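Local atomic coordinates of apoptosis regulator Bcl-2 homolog (PDB entry 5WOS), a protein that inhibits apoptosis of the infected host cell, probably by binding pro-apoptotic Bcl-2 family members, including BAK1, BAX and BIM. Residues Y17-I22 against I124-L129; D84-K89 against I96-F101. All coordinates share one frame; numbering follows the deposited sequence.

Interaction 1 of 2, residues Y17-I22 against I124-L129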
ATOM      1  N   TYR A  17      -9.421 -10.894  -1.125  1.00 47.06           N
ATOM      2  CA  TYR A  17     -10.449  -9.861  -1.136  1.00 45.38           C
ATOM      3  C   TYR A  17     -10.577  -9.176   0.218  1.00 37.74           C
ATOM      4  O   TYR A  17     -10.990  -8.014   0.283  1.00 36.34           O
ATOM      5  CB  TYR A  17     -11.778 -10.472  -1.592  1.00 47.85           C
ATOM      6  CG  TYR A  17     -11.791 -10.740  -3.088  1.00 40.12           C
ATOM      7  CD1 TYR A  17     -11.782  -9.690  -3.990  1.00 43.25           C
ATOM      8  CD2 TYR A  17     -11.783 -12.036  -3.595  1.00 40.04           C
ATOM      9  CE1 TYR A  17     -11.775  -9.907  -5.354  1.00 44.81           C
ATOM     10  CE2 TYR A  17     -11.777 -12.270  -4.967  1.00 43.34           C
ATOM     11  CZ  TYR A  17     -11.773 -11.199  -5.840  1.00 51.19           C
ATOM     12  OH  TYR A  17     -11.769 -11.413  -7.204  1.00 43.14           O
ATOM     13  N   THR A  18     -10.205  -9.858   1.304  1.00 40.28           N
ATOM     14  CA  THR A  18     -10.148  -9.193   2.604  1.00 39.92           C
ATOM     15  C   THR A  18      -9.178  -8.016   2.564  1.00 35.21           C
ATOM     16  O   THR A  18      -9.467  -6.942   3.101  1.00 34.93           O
ATOM     17  CB  THR A  18      -9.742 -10.189   3.699  1.00 44.60           C
ATOM     18  OG1 THR A  18     -10.681 -11.273   3.744  1.00 47.64           O
ATOM     19  CG2 THR A  18      -9.723  -9.510   5.070  1.00 36.32           C
ATOM     20  N   ILE A  19      -8.020  -8.198   1.929  1.00 36.29           N
ATOM     21  CA  ILE A  19      -7.057  -7.109   1.805  1.00 37.75           C
ATOM     22  C   ILE A  19      -7.507  -6.111   0.745  1.00 36.90           C
ATOM     23  O   ILE A  19      -7.460  -4.896   0.957  1.00 36.48           O
ATOM     24  CB  ILE A  19      -5.656  -7.675   1.500  1.00 42.78           C
ATOM     25  CG1 ILE A  19      -5.038  -8.257   2.774  1.00 42.50           C
ATOM     26  CG2 ILE A  19      -4.737  -6.609   0.890  1.00 39.25           C
ATOM     27  CD1 ILE A  19      -4.859  -9.734   2.722  1.00 39.10           C
ATOM     28  N   LEU A  20      -7.956  -6.608  -0.410  1.00 40.04           N
ATOM     29  CA  LEU A  20      -8.313  -5.725  -1.517  1.00 33.12           C
ATOM     30  C   LEU A  20      -9.410  -4.745  -1.122  1.00 34.38           C
ATOM     31  O   LEU A  20      -9.363  -3.570  -1.498  1.00 36.77           O
ATOM     32  CB  LEU A  20      -8.743  -6.560  -2.725  1.00 31.85           C
ATOM     33  CG  LEU A  20      -9.239  -5.801  -3.961  1.00 34.67           C
ATOM     34  CD1 LEU A  20      -8.102  -5.077  -4.669  1.00 36.54           C
ATOM     35  CD2 LEU A  20      -9.929  -6.761  -4.905  1.00 41.92           C
ATOM     36  N   ASN A  21     -10.414  -5.207  -0.373  1.00 39.63           N
ATOM     37  CA  ASN A  21     -11.516  -4.324   0.004  1.00 42.40           C
ATOM     38  C   ASN A  21     -11.009  -3.061   0.693  1.00 38.40           C
ATOM     39  O   ASN A  21     -11.515  -1.961   0.438  1.00 40.31           O
ATOM     40  CB  ASN A  21     -12.501  -5.063   0.911  1.00 33.60           C
ATOM     41  CG  ASN A  21     -13.634  -4.174   1.380  1.00 46.40           C
ATOM     42  OD1 ASN A  21     -13.669  -3.744   2.535  1.00 39.26           O
ATOM     43  ND2 ASN A  21     -14.564  -3.883   0.479  1.00 44.03           N
ATOM     44  N   ILE A  22     -10.009  -3.196   1.563  1.00 34.85           N
ATOM     45  CA  ILE A  22      -9.495  -2.041   2.294  1.00 36.18           C
ATOM     46  C   ILE A  22      -8.611  -1.179   1.403  1.00 38.93           C
ATOM     47  O   ILE A  22      -8.720   0.053   1.406  1.00 38.90           O
ATOM     48  CB  ILE A  22      -8.751  -2.523   3.551  1.00 37.61           C
ATOM     49  CG1 ILE A  22      -9.761  -2.808   4.662  1.00 35.78           C
ATOM     50  CG2 ILE A  22      -7.720  -1.499   4.021  1.00 32.42           C
ATOM     51  CD1 ILE A  22      -9.250  -3.767   5.679  1.00 45.17           C
ATOM     52  N   ILE A 124      -2.981  -4.633  -8.312  1.00 44.30           N
ATOM     53  CA  ILE A 124      -1.562  -4.824  -8.604  1.00 46.96           C
ATOM     54  C   ILE A 124      -0.755  -4.960  -7.317  1.00 55.21           C
ATOM     55  O   ILE A 124       0.125  -5.826  -7.214  1.00 43.91           O
ATOM     56  CB  ILE A 124      -1.035  -3.677  -9.485  1.00 50.55           C
ATOM     57  CG1 ILE A 124      -1.681  -3.741 -10.872  1.00 52.47           C
ATOM     58  CG2 ILE A 124       0.492  -3.750  -9.613  1.00 51.22           C
ATOM     59  CD1 ILE A 124      -1.348  -2.565 -11.772  1.00 65.92           C
ATOM     60  N   ILE A 125      -1.017  -4.109  -6.323  1.00 51.17           N
ATOM     61  CA  ILE A 125      -0.250  -4.215  -5.087  1.00 45.01           C
ATOM     62  C   ILE A 125      -0.770  -5.366  -4.234  1.00 45.04           C
ATOM     63  O   ILE A 125       0.016  -6.106  -3.635  1.00 46.01           O
ATOM     64  CB  ILE A 125      -0.231  -2.880  -4.313  1.00 37.77           C
ATOM     65  CG1 ILE A 125      -1.556  -2.593  -3.605  1.00 47.53           C
ATOM     66  CG2 ILE A 125       0.124  -1.723  -5.243  1.00 43.21           C
ATOM     67  CD1 ILE A 125      -1.426  -1.484  -2.587  1.00 55.23           C
ATOM     68  N   THR A 126      -2.090  -5.562  -4.193  1.00 40.20           N
ATOM     69  CA  THR A 126      -2.634  -6.714  -3.481  1.00 39.02           C
ATOM     70  C   THR A 126      -2.070  -8.013  -4.044  1.00 43.33           C
ATOM     71  O   THR A 126      -1.748  -8.940  -3.289  1.00 39.67           O
ATOM     72  CB  THR A 126      -4.162  -6.720  -3.563  1.00 37.97           C
ATOM     73  OG1 THR A 126      -4.673  -5.435  -3.190  1.00 40.44           O
ATOM     74  CG2 THR A 126      -4.746  -7.772  -2.630  1.00 36.71           C
ATOM     75  N   GLU A 127      -1.944  -8.096  -5.370  1.00 40.24           N
ATOM     76  CA  GLU A 127      -1.298  -9.251  -5.987  1.00 42.10           C
ATOM     77  C   GLU A 127       0.159  -9.358  -5.554  1.00 43.41           C
ATOM     78  O   GLU A 127       0.604 -10.416  -5.090  1.00 42.98           O
ATOM     79  CB  GLU A 127      -1.393  -9.156  -7.510  1.00 42.76           C
ATOM     80  CG  GLU A 127      -2.573  -9.897  -8.111  1.00 51.26           C
ATOM     81  CD  GLU A 127      -2.572  -9.856  -9.628  1.00 75.69           C
ATOM     82  OE1 GLU A 127      -3.542  -9.319 -10.208  1.00 71.78           O
ATOM     83  OE2 GLU A 127      -1.599 -10.349 -10.242  1.00 69.49           O
ATOM     84  N   SER A 128       0.924  -8.275  -5.718  1.00 42.60           N
ATOM     85  CA  SER A 128       2.323  -8.286  -5.302  1.00 36.78           C
ATOM     86  C   SER A 128       2.449  -8.576  -3.813  1.00 40.42           C
ATOM     87  O   SER A 128       3.352  -9.306  -3.388  1.00 41.77           O
ATOM     88  CB  SER A 128       2.982  -6.950  -5.638  1.00 35.76           C
ATOM     89  OG  SER A 128       2.771  -6.596  -6.993  1.00 38.56           O
ATOM     90  N   LEU A 129       1.552  -8.012  -3.003  1.00 38.61           N
ATOM     91  CA  LEU A 129       1.617  -8.223  -1.561  1.00 37.00           C
ATOM     92  C   LEU A 129       1.378  -9.688  -1.216  1.00 42.03           C
ATOM     93  O   LEU A 129       2.118 -10.283  -0.425  1.00 52.79           O
ATOM     94  CB  LEU A 129       0.593  -7.326  -0.860  1.00 38.74           C
ATOM     95  CG  LEU A 129       0.984  -6.530   0.385  1.00 47.16           C
ATOM     96  CD1 LEU A 129       2.286  -5.768   0.207  1.00 41.74           C
ATOM     97  CD2 LEU A 129      -0.139  -5.556   0.700  1.00 54.54           C
TER

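Interaction 2 of 2, residues D84-K89 against I96-F101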
ATOM      1  N   ASP A  84      11.114  -6.140  -3.316  1.00 38.65           N
ATOM      2  CA  ASP A  84      12.360  -5.687  -2.713  1.00 35.03           C
ATOM      3  C   ASP A  84      12.161  -4.994  -1.370  1.00 34.53           C
ATOM      4  O   ASP A  84      13.154  -4.633  -0.731  1.00 40.08           O
ATOM      5  CB  ASP A  84      13.079  -4.749  -3.683  1.00 41.52           C
ATOM      6  CG  ASP A  84      13.365  -5.406  -5.025  1.00 47.60           C
ATOM      7  OD1 ASP A  84      13.701  -6.609  -5.046  1.00 43.35           O
ATOM      8  OD2 ASP A  84      13.243  -4.719  -6.061  1.00 56.87           O
ATOM      9  N   THR A  85      10.920  -4.804  -0.923  1.00 37.82           N
ATOM     10  CA  THR A  85      10.666  -4.157   0.358  1.00 45.32           C
ATOM     11  C   THR A  85      10.490  -5.155   1.493  1.00 37.67           C
ATOM     12  O   THR A  85      10.770  -4.820   2.649  1.00 43.28           O
ATOM     13  CB  THR A  85       9.415  -3.274   0.257  1.00 43.75           C
ATOM     14  OG1 THR A  85       9.635  -2.242  -0.713  1.00 45.91           O
ATOM     15  CG2 THR A  85       9.077  -2.622   1.602  1.00 43.27           C
ATOM     16  N   ILE A  86      10.043  -6.373   1.195  1.00 38.29           N
ATOM     17  CA  ILE A  86       9.641  -7.314   2.233  1.00 42.32           C
ATOM     18  C   ILE A  86      10.159  -8.712   1.921  1.00 45.35           C
ATOM     19  O   ILE A  86       9.663  -9.701   2.470  1.00 51.01           O
ATOM     20  CB  ILE A  86       8.108  -7.312   2.393  1.00 40.44           C
ATOM     21  CG1 ILE A  86       7.441  -7.569   1.033  1.00 44.75           C
ATOM     22  CG2 ILE A  86       7.647  -5.996   3.017  1.00 37.51           C
ATOM     23  CD1 ILE A  86       5.953  -7.262   0.982  1.00 58.91           C
ATOM     24  N   HIS A  87      11.176  -8.806   1.060  1.00 58.70           N
ATOM     25  CA  HIS A  87      11.722 -10.114   0.717  1.00 52.75           C
ATOM     26  C   HIS A  87      12.572 -10.674   1.850  1.00 48.08           C
ATOM     27  O   HIS A  87      12.566 -11.886   2.095  1.00 63.51           O
ATOM     28  CB  HIS A  87      12.540 -10.027  -0.570  1.00 63.84           C
ATOM     29  CG  HIS A  87      13.194 -11.318  -0.948  1.00 67.58           C
ATOM     30  ND1 HIS A  87      14.555 -11.519  -0.862  1.00 64.85           N
ATOM     31  CD2 HIS A  87      12.670 -12.482  -1.398  1.00 67.96           C
ATOM     32  CE1 HIS A  87      14.842 -12.748  -1.252  1.00 65.94           C
ATOM     33  NE2 HIS A  87      13.716 -13.353  -1.585  1.00 72.82           N
ATOM     34  N   ASP A  88      13.309  -9.813   2.556  1.00 47.31           N
ATOM     35  CA  ASP A  88      14.102 -10.276   3.691  1.00 51.58           C
ATOM     36  C   ASP A  88      13.254 -10.455   4.946  1.00 49.87           C
ATOM     37  O   ASP A  88      13.543 -11.337   5.762  1.00 52.18           O
ATOM     38  CB  ASP A  88      15.249  -9.302   3.977  1.00 45.98           C
ATOM     39  CG  ASP A  88      14.779  -8.020   4.642  1.00 58.13           C
ATOM     40  OD1 ASP A  88      13.702  -7.514   4.262  1.00 61.53           O
ATOM     41  OD2 ASP A  88      15.483  -7.518   5.546  1.00 60.80           O
ATOM     42  N   LYS A  89      12.214  -9.641   5.120  1.00 51.01           N
ATOM     43  CA  LYS A  89      11.333  -9.755   6.273  1.00 46.43           C
ATOM     44  C   LYS A  89      10.033  -9.020   5.981  1.00 42.03           C
ATOM     45  O   LYS A  89      10.023  -8.007   5.278  1.00 43.60           O
ATOM     46  CB  LYS A  89      11.985  -9.189   7.540  1.00 41.22           C
ATOM     47  CG  LYS A  89      11.123  -9.325   8.776  1.00 47.90           C
ATOM     48  CD  LYS A  89      11.889  -9.005  10.046  1.00 56.91           C
ATOM     49  CE  LYS A  89      11.093  -9.420  11.281  1.00 76.35           C
ATOM     50  NZ  LYS A  89      11.839  -9.199  12.550  1.00 70.63           N
ATOM     51  N   ILE A  96       2.267  -1.375   5.388  1.00 36.52           N
ATOM     52  CA  ILE A  96       1.521  -0.120   5.358  1.00 33.60           C
ATOM     53  C   ILE A  96       2.220   0.895   4.461  1.00 34.48           C
ATOM     54  O   ILE A  96       1.570   1.612   3.688  1.00 36.18           O
ATOM     55  CB  ILE A  96       1.332   0.418   6.787  1.00 39.08           C
ATOM     56  CG1 ILE A  96       0.435  -0.521   7.606  1.00 37.29           C
ATOM     57  CG2 ILE A  96       0.761   1.830   6.763  1.00 37.65           C
ATOM     58  CD1 ILE A  96      -1.007  -0.579   7.145  1.00 43.11           C
ATOM     59  N   SER A  97       3.549   0.982   4.556  1.00 29.15           N
ATOM     60  CA  SER A  97       4.302   1.899   3.706  1.00 32.25           C
ATOM     61  C   SER A  97       4.057   1.615   2.229  1.00 35.79           C
ATOM     62  O   SER A  97       3.970   2.542   1.417  1.00 32.44           O
ATOM     63  CB  SER A  97       5.792   1.796   4.029  1.00 33.13           C
ATOM     64  OG  SER A  97       6.008   1.982   5.413  1.00 35.59           O
ATOM     65  N   ILE A  98       3.956   0.335   1.863  1.00 35.61           N
ATOM     66  CA  ILE A  98       3.634  -0.035   0.486  1.00 35.10           C
ATOM     67  C   ILE A  98       2.267   0.512   0.095  1.00 31.29           C
ATOM     68  O   ILE A  98       2.095   1.108  -0.976  1.00 27.15           O
ATOM     69  CB  ILE A  98       3.695  -1.564   0.327  1.00 29.05           C
ATOM     70  CG1 ILE A  98       5.142  -2.045   0.403  1.00 30.51           C
ATOM     71  CG2 ILE A  98       3.042  -2.014  -0.989  1.00 32.27           C
ATOM     72  CD1 ILE A  98       5.274  -3.498   0.801  1.00 43.84           C
ATOM     73  N   ILE A  99       1.271   0.307   0.956  1.00 32.93           N
ATOM     74  CA  ILE A  99      -0.083   0.762   0.654  1.00 35.02           C
ATOM     75  C   ILE A  99      -0.107   2.275   0.494  1.00 31.58           C
ATOM     76  O   ILE A  99      -0.737   2.809  -0.427  1.00 33.41           O
ATOM     77  CB  ILE A  99      -1.055   0.290   1.750  1.00 33.00           C
ATOM     78  CG1 ILE A  99      -1.122  -1.241   1.775  1.00 35.06           C
ATOM     79  CG2 ILE A  99      -2.448   0.875   1.530  1.00 32.05           C
ATOM     80  CD1 ILE A  99      -1.736  -1.807   3.049  1.00 37.78           C
ATOM     81  N   ALA A 100       0.583   2.990   1.386  1.00 28.15           N
ATOM     82  CA  ALA A 100       0.602   4.447   1.312  1.00 31.51           C
ATOM     83  C   ALA A 100       1.270   4.919   0.028  1.00 35.91           C
ATOM     84  O   ALA A 100       0.717   5.745  -0.708  1.00 32.06           O
ATOM     85  CB  ALA A 100       1.311   5.024   2.536  1.00 35.22           C
ATOM     86  N   PHE A 101       2.470   4.405  -0.256  1.00 38.97           N
ATOM     87  CA  PHE A 101       3.149   4.751  -1.500  1.00 35.12           C
ATOM     88  C   PHE A 101       2.329   4.321  -2.707  1.00 34.99           C
ATOM     89  O   PHE A 101       2.272   5.033  -3.717  1.00 35.10           O
ATOM     90  CB  PHE A 101       4.536   4.112  -1.538  1.00 42.62           C
ATOM     91  CG  PHE A 101       5.295   4.393  -2.807  1.00 43.09           C
ATOM     92  CD1 PHE A 101       5.958   5.594  -2.980  1.00 37.52           C
ATOM     93  CD2 PHE A 101       5.343   3.455  -3.825  1.00 37.92           C
ATOM     94  CE1 PHE A 101       6.654   5.856  -4.142  1.00 41.22           C
ATOM     95  CE2 PHE A 101       6.041   3.713  -4.988  1.00 39.71           C
ATOM     96  CZ  PHE A 101       6.695   4.916  -5.146  1.00 39.49           C
TER

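Interaction 1 of 2, residues Y17-I22 against I124-L129
Thr126 reaches out from helix 121-138 with its CB pointing at helix 14-32, and its two branches part there to meet neighbouring residues, Ile19 and Leu20. The backbones come close: the CA atoms of Leu20 and Thr126 are 6.1 Å apart, a gap that a short, branched side chain fills. From CB, the methyl branch CG2 runs anti to the backbone N and touches Ile19 CG2 at 3.7 Å. That methyl also lies over the backbone at the next residue, 4.1 Å from Leu20 N. The Ile19 and Thr126 side chains pass in opposite directions, so their flanks meet methyl to methyl. The other branch, OG1, is swung beside the Thr126 backbone N (chi1 -50°), which turns it back to its own helix, where it hydrogen-bonds to Pro122 O. With its polar need met one turn back, the hydroxyl oxygen can lie against hydrocarbon, and Leu20 CD1 packs on Thr126 OG1 at 3.8 Å. Leu20 crosses the threonine at about a right angle. Beyond the threonine, the Leu20 side chain also touches Pro122 and Asp123. On the side of helix 121-138 that faces helix 78-86, Ser128 OG hydrogen-bonds to Ile124 O at 2.8 Å. Trp143 and Leu130 add to the cover over Ile19, and Trp143 NE1 also bonds to Thr18 O. All three touching residues are buried. The contact packs the first helix of the chain against helix 121-138, one of the central pair in the all-helical bundle of the Bcl-2 fold.

Interaction 2 of 2, residues D84-K89 against I96-F101
Thr85 and Ile86, consecutive residues of helix 78-86, both come down on one atom, Ile98 CD1 of helix 92-112. Thr85 arrives first, sending its methyl inward: CG2 sits 4.0 Å from Ile98 CD1 and 4.2 Å from Ile98 CG1, the two side chains sliding past each other in opposite directions. Its hydroxyl takes another course, OG1 lying beside the Thr85 backbone N and hydrogen-bonding to Ile81 O one turn earlier, which leaves the methyl to make the apolar contact. Thr85 also packs on an apolar side chain of the bound peptide. Ile86 follows. Its CG1 is wedged between backbone N and carbonyl carbon (chi1 54°), and from there the chain extends until Ile86 CD1 meets Ile98 CD1 at 3.8 Å. The shorter branch closes in as well, Ile86 CG2 standing 4.1 Å from the same Ile98 CD1. Ile98 CD1 is thus the atom both residues share, with CG1 a secondary contact of Thr85 CG2. Farther on, Asp88 OD1 makes salt bridges both to Arg94 and to a basic side chain of the bound peptide. From the other segment, Phe101 packs on an apolar peptide side chain, while Ser97 lies against the peptide backbone. The buried threonine-isoleucine cluster joins helix 78-86 to the central helix 92-112 at the wall and floor of the ligand groove characteristic of Bcl-2 proteins.

Helix 121-138 connects the two contacts, whose centres lie 13 Å apart. In interaction 1 it meets helix 14-32; through Leu129 it then reaches interaction 2, with Leu129 CD1 lying 3.8 Å from Ile98 CD1 and 4.0 Å from Ile86 CD1. A second link comes from Ile125, whose CD1 rests 4.2 Å from Ile99 CA of helix 92-112. Along the chain, both segments of interaction 2 fall in the largely helical stretch between Ile22 and Ile124. Packing is therefore continuous from the N-terminal helix to the groove, where residues of 84-89 and 96-101 touch the bound peptide, probably a BIM-derived BH3 segment.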